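Local coordinates for uncharacterized hypothetical protein (Parabacteroides merdae, PDB 4EI0) that is of unknown function but belongs to the DUF4466 family and has a fold rich in antiparallel beta-sheet, at residues S14-K22 / Q137-Y146; G49-I60 / K123-S134. All coordinates share one frame; numbering follows the deposited sequence.

Contact 1 of 2, residues S14-K22 / Q137-Y146; sequences SALSNDCIK and QVAEYKLGPY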
loop_
_atom_site.group_PDB
_atom_site.type_symbol
_atom_site.label_atom_id
_atom_site.label_comp_id
_atom_site.label_asym_id
_atom_site.label_seq_id
_atom_site.Cartn_x
_atom_site.Cartn_y
_atom_site.Cartn_z
ATOM N N SER B 14 -7.196 16.336 -8.828
ATOM C CA SER B 14 -6.675 17.302 -7.846
ATOM C C SER B 14 -7.716 17.647 -6.770
ATOM O O SER B 14 -7.930 18.794 -6.398
ATOM C CB SER B 14 -6.131 18.530 -8.543
ATOM O OG SER B 14 -6.971 18.923 -9.628
ATOM N N ALA B 15 -8.356 16.600 -6.275
ATOM C CA ALA B 15 -9.412 16.676 -5.267
ATOM C C ALA B 15 -9.706 15.218 -4.843
ATOM O O ALA B 15 -9.200 14.274 -5.448
ATOM C CB ALA B 15 -10.684 17.322 -5.843
ATOM N N LEU B 16 -10.525 15.059 -3.815
ATOM C CA LEU B 16 -11.050 13.742 -3.416
ATOM C C LEU B 16 -11.666 13.053 -4.578
ATOM O O LEU B 16 -12.453 13.649 -5.304
ATOM C CB LEU B 16 -12.135 13.920 -2.354
ATOM C CG LEU B 16 -12.674 12.623 -1.757
ATOM C CD1 LEU B 16 -11.531 11.702 -1.302
ATOM C CD2 LEU B 16 -13.547 13.035 -0.578
ATOM N N SER B 17 -11.269 11.813 -4.814
ATOM C CA SER B 17 -11.864 11.021 -5.862
ATOM C C SER B 17 -12.128 9.568 -5.403
ATOM O O SER B 17 -11.629 9.122 -4.359
ATOM C CB SER B 17 -10.948 11.034 -7.056
ATOM O OG SER B 17 -9.831 10.248 -6.738
ATOM N N ASN B 18 -12.916 8.836 -6.190
ATOM C CA ASN B 18 -13.277 7.458 -5.813
ATOM C C ASN B 18 -13.523 6.568 -7.021
ATOM O O ASN B 18 -13.751 7.053 -8.110
ATOM C CB ASN B 18 -14.430 7.443 -4.789
ATOM C CG ASN B 18 -15.826 7.892 -5.337
ATOM O OD1 ASN B 18 -16.821 7.824 -4.607
ATOM N ND2 ASN B 18 -15.908 8.291 -6.573
ATOM N N ASP B 19 -13.452 5.268 -6.809
ATOM C CA ASP B 19 -13.747 4.280 -7.828
ATOM C C ASP B 19 -14.127 2.995 -7.122
ATOM O O ASP B 19 -13.667 2.761 -6.030
ATOM C CB ASP B 19 -12.518 4.012 -8.679
ATOM C CG ASP B 19 -12.827 3.092 -9.859
ATOM O OD1 ASP B 19 -13.708 3.419 -10.657
ATOM O OD2 ASP B 19 -12.223 2.022 -9.975
ATOM N N CYS B 20 -15.015 2.192 -7.696
ATOM C CA CYS B 20 -15.451 0.990 -7.014
ATOM C C CYS B 20 -15.586 -0.130 -8.014
ATOM O O CYS B 20 -16.108 0.088 -9.098
ATOM C CB CYS B 20 -16.781 1.241 -6.266
ATOM S SG CYS B 20 -17.114 -0.046 -5.032
ATOM N N ILE B 21 -15.114 -1.320 -7.652
ATOM C CA ILE B 21 -15.182 -2.504 -8.523
ATOM C C ILE B 21 -15.850 -3.661 -7.782
ATOM O O ILE B 21 -15.560 -3.914 -6.635
ATOM C CB ILE B 21 -13.800 -2.897 -9.140
ATOM C CG1 ILE B 21 -12.852 -3.558 -8.130
ATOM C CG2 ILE B 21 -13.139 -1.673 -9.780
ATOM C CD1 ILE B 21 -11.693 -4.325 -8.758
ATOM N N LYS B 22 -16.817 -4.310 -8.423
ATOM C CA LYS B 22 -17.417 -5.509 -7.873
ATOM C C LYS B 22 -16.353 -6.587 -7.957
ATOM O O LYS B 22 -15.780 -6.779 -9.018
ATOM C CB LYS B 22 -18.664 -5.893 -8.700
ATOM C CG LYS B 22 -19.414 -7.123 -8.175
ATOM C CD LYS B 22 -20.780 -7.275 -8.826
ATOM C CE LYS B 22 -21.315 -8.713 -8.692
ATOM N NZ LYS B 22 -20.781 -9.644 -9.723
ATOM N N GLN B 137 -14.384 18.034 1.225
ATOM C CA GLN B 137 -14.779 17.519 -0.064
ATOM C C GLN B 137 -15.517 16.177 0.123
ATOM O O GLN B 137 -15.356 15.508 1.155
ATOM C CB GLN B 137 -13.581 17.338 -0.960
ATOM C CG GLN B 137 -13.170 18.606 -1.670
ATOM C CD GLN B 137 -11.954 18.405 -2.544
ATOM O OE1 GLN B 137 -11.173 17.489 -2.341
ATOM N NE2 GLN B 137 -11.802 19.274 -3.551
ATOM N N VAL B 138 -16.334 15.836 -0.869
ATOM C CA VAL B 138 -17.098 14.561 -0.930
ATOM C C VAL B 138 -16.938 13.924 -2.341
ATOM O O VAL B 138 -16.586 14.619 -3.261
ATOM C CB VAL B 138 -18.587 14.814 -0.624
ATOM C CG1 VAL B 138 -18.750 15.367 0.801
ATOM C CG2 VAL B 138 -19.180 15.781 -1.642
ATOM N N ALA B 139 -17.118 12.598 -2.490
ATOM C CA ALA B 139 -17.222 11.933 -3.799
ATOM C C ALA B 139 -18.218 10.785 -3.689
ATOM O O ALA B 139 -18.532 10.348 -2.585
ATOM C CB ALA B 139 -15.893 11.393 -4.311
ATOM N N GLU B 140 -18.679 10.292 -4.841
ATOM C CA GLU B 140 -19.751 9.299 -4.881
ATOM C C GLU B 140 -19.552 8.414 -6.082
ATOM O O GLU B 140 -18.955 8.856 -7.051
ATOM C CB GLU B 140 -21.142 9.990 -4.926
ATOM C CG GLU B 140 -22.069 9.551 -6.044
ATOM C CD GLU B 140 -23.448 10.172 -5.917
ATOM O OE1 GLU B 140 -23.539 11.419 -5.862
ATOM O OE2 GLU B 140 -24.441 9.410 -5.865
ATOM N N TYR B 141 -20.005 7.165 -5.991
ATOM C CA TYR B 141 -19.861 6.178 -7.056
ATOM C C TYR B 141 -20.986 5.162 -6.957
ATOM O O TYR B 141 -21.161 4.563 -5.910
ATOM C CB TYR B 141 -18.523 5.442 -6.950
ATOM C CG TYR B 141 -18.076 4.773 -8.229
ATOM C CD1 TYR B 141 -18.575 3.533 -8.609
ATOM C CD2 TYR B 141 -17.161 5.401 -9.081
ATOM C CE1 TYR B 141 -18.176 2.938 -9.797
ATOM C CE2 TYR B 141 -16.763 4.809 -10.257
ATOM C CZ TYR B 141 -17.262 3.596 -10.590
ATOM O OH TYR B 141 -16.849 3.077 -11.738
ATOM N N LYS B 142 -21.726 4.950 -8.053
ATOM C CA LYS B 142 -22.871 4.018 -8.075
ATOM C C LYS B 142 -22.518 2.773 -8.872
ATOM O O LYS B 142 -21.836 2.857 -9.880
ATOM C CB LYS B 142 -24.101 4.674 -8.732
ATOM C CG LYS B 142 -24.530 5.955 -8.036
ATOM C CD LYS B 142 -25.740 6.605 -8.682
ATOM C CE LYS B 142 -26.244 7.764 -7.837
ATOM N NZ LYS B 142 -26.187 7.411 -6.388
ATOM N N LEU B 143 -22.997 1.620 -8.396
ATOM C CA LEU B 143 -22.864 0.357 -9.081
ATOM C C LEU B 143 -24.221 -0.392 -9.071
ATOM O O LEU B 143 -25.035 -0.245 -8.148
ATOM C CB LEU B 143 -21.797 -0.510 -8.409
ATOM C CG LEU B 143 -20.351 -0.222 -8.772
ATOM C CD1 LEU B 143 -19.477 -1.190 -7.994
ATOM C CD2 LEU B 143 -20.192 -0.363 -10.287
ATOM N N GLY B 144 -24.431 -1.200 -10.105
ATOM C CA GLY B 144 -25.632 -1.958 -10.302
ATOM C C GLY B 144 -26.621 -1.300 -11.240
ATOM O O GLY B 144 -26.350 -0.229 -11.774
ATOM N N PRO B 145 -27.814 -1.898 -11.408
ATOM C CA PRO B 145 -28.321 -2.962 -10.554
ATOM C C PRO B 145 -27.764 -4.306 -10.870
ATOM O O PRO B 145 -27.240 -4.534 -11.937
ATOM C CB PRO B 145 -29.828 -2.942 -10.810
ATOM C CG PRO B 145 -29.972 -2.383 -12.167
ATOM C CD PRO B 145 -28.849 -1.402 -12.326
ATOM N N TYR B 146 -27.806 -5.174 -9.873
ATOM C CA TYR B 146 -27.380 -6.524 -10.009
ATOM C C TYR B 146 -28.556 -7.472 -9.711
ATOM O O TYR B 146 -29.291 -7.252 -8.746
ATOM C CB TYR B 146 -26.268 -6.815 -9.012
ATOM C CG TYR B 146 -25.017 -5.988 -9.190
ATOM C CD1 TYR B 146 -24.188 -6.178 -10.320
ATOM C CD2 TYR B 146 -24.665 -5.030 -8.270
ATOM C CE1 TYR B 146 -23.058 -5.422 -10.515
ATOM C CE2 TYR B 146 -23.527 -4.233 -8.448
ATOM C CZ TYR B 146 -22.722 -4.444 -9.545
ATOM O OH TYR B 146 -21.577 -3.705 -9.691
HETATM O O HOH W 1 -9.600 20.204 -4.762
#
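Strands 17-22 and 138-146 run nearly parallel, 19° apart with axes 6.3 Å at closest approach, yet no backbone-to-backbone hydrogen bond joins them: two edge strands of different sheets meet through side chains. At one end Gln137 reaches to the loop before strand 17-22, where its OE1 accepts the amide of Leu16 (Leu16 N to Gln137 OE1, 2.9 Å) in an almost straight bond whose donor stands above the carbonyl plane. Its NE2 holds a water that also donates to Ser14 O, and Leu16 CD2 packs on the backbone of Gln137 and Val138. Next comes Asn18, whose ND2 donates to Glu140 O at 3.1 Å; that oxygen lies in the amide plane of Asn18, while OD1 is engaged by Tyr40 OH. Tyr141 turns its CG away from its own amide nitrogen (chi1 -160°), which brings one ring face against the Asp19-Cys20 peptide, with Cys20 N, a buried amide with no hydrogen-bond partner in the model, over the ring centre. Cys20 CB meets Tyr141 CD1 at 3.7 Å, and Cys20 SG touches Leu143 CD1. Farther along, Lys22 CD sits over the face of Tyr146, 3.8 Å from the ring centroid, a CH-pi contact, while Lys22 NZ bonds to Ser24 O. Strand 17-22 is hydrogen-bonded to strand 35-43 and strand 138-147 to strand 124-133, so the contact closes one margin between two five-stranded sheets.

Contact 2 of 2, residues G49-I60 / K123-S134; sequences GKLSSAQVVSSI and KDVQFSFSVKAS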
loop_
_atom_site.group_PDB
_atom_site.type_symbol
_atom_site.label_atom_id
_atom_site.label_comp_id
_atom_site.label_asym_id
_atom_site.label_seq_id
_atom_site.Cartn_x
_atom_site.Cartn_y
_atom_site.Cartn_z
ATOM N N GLY B 49 -5.613 17.074 2.270
ATOM C CA GLY B 49 -6.203 16.597 3.496
ATOM C C GLY B 49 -6.102 15.084 3.553
ATOM O O GLY B 49 -5.212 14.492 2.959
ATOM N N LYS B 50 -7.008 14.481 4.304
ATOM C CA LYS B 50 -6.995 13.037 4.564
ATOM C C LYS B 50 -8.412 12.466 4.510
ATOM O O LYS B 50 -9.406 13.180 4.662
ATOM C CB LYS B 50 -6.361 12.732 5.914
ATOM C CG LYS B 50 -4.991 13.351 6.223
ATOM C CD LYS B 50 -3.892 12.736 5.419
ATOM C CE LYS B 50 -2.552 13.372 5.705
ATOM N NZ LYS B 50 -2.477 14.649 4.960
ATOM N N LEU B 51 -8.509 11.162 4.316
ATOM C CA LEU B 51 -9.802 10.497 4.252
ATOM C C LEU B 51 -10.462 10.520 5.650
ATOM O O LEU B 51 -9.811 10.188 6.623
ATOM C CB LEU B 51 -9.621 9.057 3.729
ATOM C CG LEU B 51 -9.046 8.915 2.324
ATOM C CD1 LEU B 51 -9.146 7.435 1.933
ATOM C CD2 LEU B 51 -9.787 9.781 1.281
ATOM N N SER B 52 -11.786 10.843 5.724
ATOM C CA SER B 52 -12.550 10.874 6.999
ATOM C C SER B 52 -13.509 9.713 7.232
ATOM O O SER B 52 -13.562 9.143 8.346
ATOM C CB SER B 52 -13.343 12.184 7.099
ATOM O OG SER B 52 -12.437 13.280 6.870
ATOM N N SER B 53 -14.278 9.374 6.205
ATOM C CA SER B 53 -15.328 8.338 6.324
ATOM C C SER B 53 -15.780 7.843 4.969
ATOM O O SER B 53 -15.585 8.507 3.948
ATOM C CB SER B 53 -16.528 8.832 7.138
ATOM O OG SER B 53 -17.213 9.887 6.476
ATOM N N ALA B 54 -16.398 6.663 4.981
ATOM C CA ALA B 54 -16.941 6.034 3.765
ATOM C C ALA B 54 -18.342 5.495 4.085
ATOM O O ALA B 54 -18.623 5.143 5.215
ATOM C CB ALA B 54 -16.019 4.926 3.311
ATOM N N GLN B 55 -19.198 5.409 3.087
ATOM C CA GLN B 55 -20.522 4.932 3.293
ATOM C C GLN B 55 -21.041 4.190 2.074
ATOM O O GLN B 55 -20.610 4.468 0.970
ATOM C CB GLN B 55 -21.404 6.166 3.607
ATOM C CG GLN B 55 -22.856 5.944 3.493
ATOM C CD GLN B 55 -23.639 7.181 3.821
ATOM O OE1 GLN B 55 -23.662 7.646 4.948
ATOM N NE2 GLN B 55 -24.328 7.700 2.826
ATOM N N VAL B 56 -21.913 3.200 2.273
ATOM C CA VAL B 56 -22.636 2.585 1.147
ATOM C C VAL B 56 -24.102 2.514 1.526
ATOM O O VAL B 56 -24.442 2.148 2.680
ATOM C CB VAL B 56 -22.261 1.162 0.838
ATOM C CG1 VAL B 56 -22.612 0.881 -0.616
ATOM C CG2 VAL B 56 -20.847 0.904 1.145
ATOM N N VAL B 57 -24.952 2.910 0.593
ATOM C CA VAL B 57 -26.401 2.787 0.722
ATOM C C VAL B 57 -26.802 1.730 -0.305
ATOM O O VAL B 57 -26.545 1.893 -1.479
ATOM C CB VAL B 57 -27.116 4.140 0.428
ATOM C CG1 VAL B 57 -28.635 3.954 0.428
ATOM C CG2 VAL B 57 -26.707 5.228 1.434
ATOM N N SER B 58 -27.367 0.619 0.142
ATOM C CA SER B 58 -27.932 -0.391 -0.778
ATOM C C SER B 58 -29.404 -0.128 -0.992
ATOM O O SER B 58 -30.043 0.505 -0.156
ATOM C CB SER B 58 -27.805 -1.807 -0.206
ATOM O OG SER B 58 -28.472 -1.883 1.019
ATOM N N SER B 59 -29.949 -0.652 -2.085
ATOM C CA SER B 59 -31.348 -0.385 -2.433
ATOM C C SER B 59 -32.291 -1.314 -1.644
ATOM O O SER B 59 -33.436 -1.008 -1.512
ATOM C CB SER B 59 -31.579 -0.532 -3.945
ATOM O OG SER B 59 -31.281 -1.831 -4.350
ATOM N N ILE B 60 -31.791 -2.436 -1.160
ATOM C CA ILE B 60 -32.528 -3.322 -0.274
ATOM C C ILE B 60 -31.542 -3.602 0.866
ATOM O O ILE B 60 -30.375 -3.985 0.644
ATOM C CB ILE B 60 -32.919 -4.637 -0.968
ATOM C CG1 ILE B 60 -33.920 -4.408 -2.120
ATOM C CG2 ILE B 60 -33.519 -5.576 0.037
ATOM C CD1 ILE B 60 -34.105 -5.636 -2.994
ATOM N N LYS B 123 -34.902 -10.239 -7.051
ATOM C CA LYS B 123 -35.030 -8.790 -7.383
ATOM C C LYS B 123 -33.686 -8.249 -7.834
ATOM O O LYS B 123 -32.758 -8.994 -7.957
ATOM C CB LYS B 123 -35.544 -8.000 -6.186
ATOM C CG LYS B 123 -36.945 -8.369 -5.744
ATOM C CD LYS B 123 -37.219 -7.810 -4.360
ATOM C CE LYS B 123 -38.445 -8.436 -3.719
ATOM N NZ LYS B 123 -39.655 -7.945 -4.380
ATOM N N ASP B 124 -33.595 -6.962 -8.077
ATOM C CA ASP B 124 -32.338 -6.306 -8.445
ATOM C C ASP B 124 -31.877 -5.544 -7.195
ATOM O O ASP B 124 -32.709 -5.123 -6.384
ATOM C CB ASP B 124 -32.578 -5.280 -9.575
ATOM C CG ASP B 124 -32.574 -5.900 -10.997
ATOM O OD1 ASP B 124 -32.621 -7.133 -11.171
ATOM O OD2 ASP B 124 -32.504 -5.120 -11.978
ATOM N N VAL B 125 -30.571 -5.375 -7.017
ATOM C CA VAL B 125 -30.057 -4.529 -5.938
ATOM C C VAL B 125 -29.006 -3.595 -6.518
ATOM O O VAL B 125 -28.171 -4.014 -7.335
ATOM C CB VAL B 125 -29.384 -5.305 -4.779
ATOM C CG1 VAL B 125 -28.970 -4.336 -3.661
ATOM C CG2 VAL B 125 -30.291 -6.393 -4.211
ATOM N N GLN B 126 -29.039 -2.337 -6.109
ATOM C CA GLN B 126 -28.013 -1.369 -6.543
ATOM C C GLN B 126 -27.416 -0.680 -5.341
ATOM O O GLN B 126 -27.945 -0.745 -4.214
ATOM C CB GLN B 126 -28.544 -0.352 -7.539
ATOM C CG GLN B 126 -29.671 0.483 -7.023
ATOM C CD GLN B 126 -30.315 1.268 -8.137
ATOM O OE1 GLN B 126 -30.800 0.707 -9.117
ATOM N NE2 GLN B 126 -30.323 2.576 -7.993
ATOM N N PHE B 127 -26.293 -0.017 -5.584
ATOM C CA PHE B 127 -25.459 0.496 -4.519
ATOM C C PHE B 127 -24.928 1.904 -4.820
ATOM O O PHE B 127 -24.481 2.189 -5.933
ATOM C CB PHE B 127 -24.280 -0.432 -4.330
ATOM C CG PHE B 127 -24.657 -1.819 -3.938
ATOM C CD1 PHE B 127 -24.828 -2.148 -2.615
ATOM C CD2 PHE B 127 -24.877 -2.783 -4.900
ATOM C CE1 PHE B 127 -25.220 -3.422 -2.259
ATOM C CE2 PHE B 127 -25.233 -4.087 -4.547
ATOM C CZ PHE B 127 -25.377 -4.402 -3.219
ATOM N N SER B 128 -24.958 2.759 -3.806
ATOM C CA SER B 128 -24.340 4.077 -3.876
ATOM C C SER B 128 -23.266 4.222 -2.812
ATOM O O SER B 128 -23.559 4.247 -1.606
ATOM C CB SER B 128 -25.412 5.156 -3.735
ATOM O OG SER B 128 -24.762 6.426 -3.856
ATOM N N PHE B 129 -22.019 4.252 -3.263
ATOM C CA PHE B 129 -20.838 4.385 -2.368
ATOM C C PHE B 129 -20.458 5.857 -2.297
ATOM O O PHE B 129 -20.584 6.581 -3.300
ATOM C CB PHE B 129 -19.619 3.646 -2.911
ATOM C CG PHE B 129 -19.772 2.144 -2.998
ATOM C CD1 PHE B 129 -20.480 1.560 -4.021
ATOM C CD2 PHE B 129 -19.257 1.323 -2.001
ATOM C CE1 PHE B 129 -20.627 0.194 -4.091
ATOM C CE2 PHE B 129 -19.412 -0.044 -2.069
ATOM C CZ PHE B 129 -20.094 -0.610 -3.118
ATOM N N SER B 130 -20.006 6.309 -1.133
ATOM C CA SER B 130 -19.575 7.715 -0.995
ATOM C C SER B 130 -18.519 7.849 0.069
ATOM O O SER B 130 -18.317 6.939 0.906
ATOM C CB SER B 130 -20.754 8.613 -0.674
ATOM O OG SER B 130 -21.408 8.189 0.502
ATOM N N VAL B 131 -17.793 8.960 -0.002
ATOM C CA VAL B 131 -16.604 9.218 0.796
ATOM C C VAL B 131 -16.565 10.708 1.197
ATOM O O VAL B 131 -16.992 11.557 0.428
ATOM C CB VAL B 131 -15.290 8.815 0.042
ATOM C CG1 VAL B 131 -15.193 9.497 -1.327
ATOM C CG2 VAL B 131 -14.047 9.087 0.890
ATOM N N LYS B 132 -16.056 10.990 2.388
ATOM C CA LYS B 132 -15.760 12.348 2.854
ATOM C C LYS B 132 -14.268 12.462 3.211
ATOM O O LYS B 132 -13.721 11.546 3.800
ATOM C CB LYS B 132 -16.575 12.664 4.122
ATOM C CG LYS B 132 -18.103 12.702 3.935
ATOM C CD LYS B 132 -18.795 13.055 5.270
ATOM C CE LYS B 132 -20.226 12.565 5.429
ATOM N NZ LYS B 132 -21.303 13.561 5.167
ATOM N N ALA B 133 -13.647 13.602 2.900
ATOM C CA ALA B 133 -12.287 13.944 3.345
ATOM C C ALA B 133 -12.240 15.171 4.275
ATOM O O ALA B 133 -13.192 15.945 4.376
ATOM C CB ALA B 133 -11.406 14.218 2.132
ATOM N N SER B 134 -11.082 15.403 4.883
ATOM C CA SER B 134 -10.960 16.411 5.946
ATOM C C SER B 134 -10.955 17.869 5.446
ATOM O O SER B 134 -10.945 18.771 6.256
ATOM C CB SER B 134 -9.720 16.150 6.783
ATOM O OG SER B 134 -8.551 16.300 5.987
HETATM O O HOH W 2 -23.340 6.302 0.057
HETATM O O HOH W 3 -33.443 -2.735 -5.576
#
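Strands 51-58 and 124-133 are antiparallel neighbours within a five-stranded sheet, and a classic beta bulge interrupts their pairing where Ser52 and Ser53 both face Lys132. Lys132 O accepts both amides, from Ser52 N at 2.8 Å and from Ser53 N at 3.3 Å. Beyond the bulge the backbone bonds are regular, with Gln55-Ser130 and Val57-Ser128 as hydrogen-bonded pairs. Apolar packing gathers on the face carrying Ala54, Val56, Phe127, Phe129 and Val131. There Val56, with CG1 anti to its amide nitrogen (chi1 -156°), sets that methyl over the centre of the Phe129 ring, 3.6 Å from the centroid, and CG2 lies 3.5 Å from Phe129 CD2. Phe129 also meets the rings of Phe38 and Tyr40 of strand 35-43, in the facing sheet; a serine here, lacking the ring under Val56 CG1, would probably cost Phe38 and Tyr40 one ring contact each and open a gap between the sheets. Polar contacts mark the Gln55-Ser130 face, where one water bonds to Gln55 NE2, Ser128 O and Ser130 OG. At the strand ends serine hydroxyls join the backbone bonds: Ser134 OG accepts Lys50 N, and Ser59 OG accepts Gln126 N at 2.9 Å in a nearly straight bond.

Overall arrangement
The two contacts illustrate how a beta-sandwich is held together: contact 2 joins strands within one sheet by backbone bonds, and contact 1 ties that sheet's edge to the sheet packed against it through side chains. Their centres lie about 8 Å apart, and both segments of contact 2 fall, in sequence, between the two of contact 1. Successive strands 124-133 and 138-147 provide the direct link, with Tyr141 O 2.8 Å from Phe129 N and Tyr146 N 2.8 Å from Val125 O, both probable hydrogen bonds. Cys20 of contact 1 also touches Phe129 of contact 2, joining the two in the layer between sheets. With the function unknown, neither contact can be tied to a site.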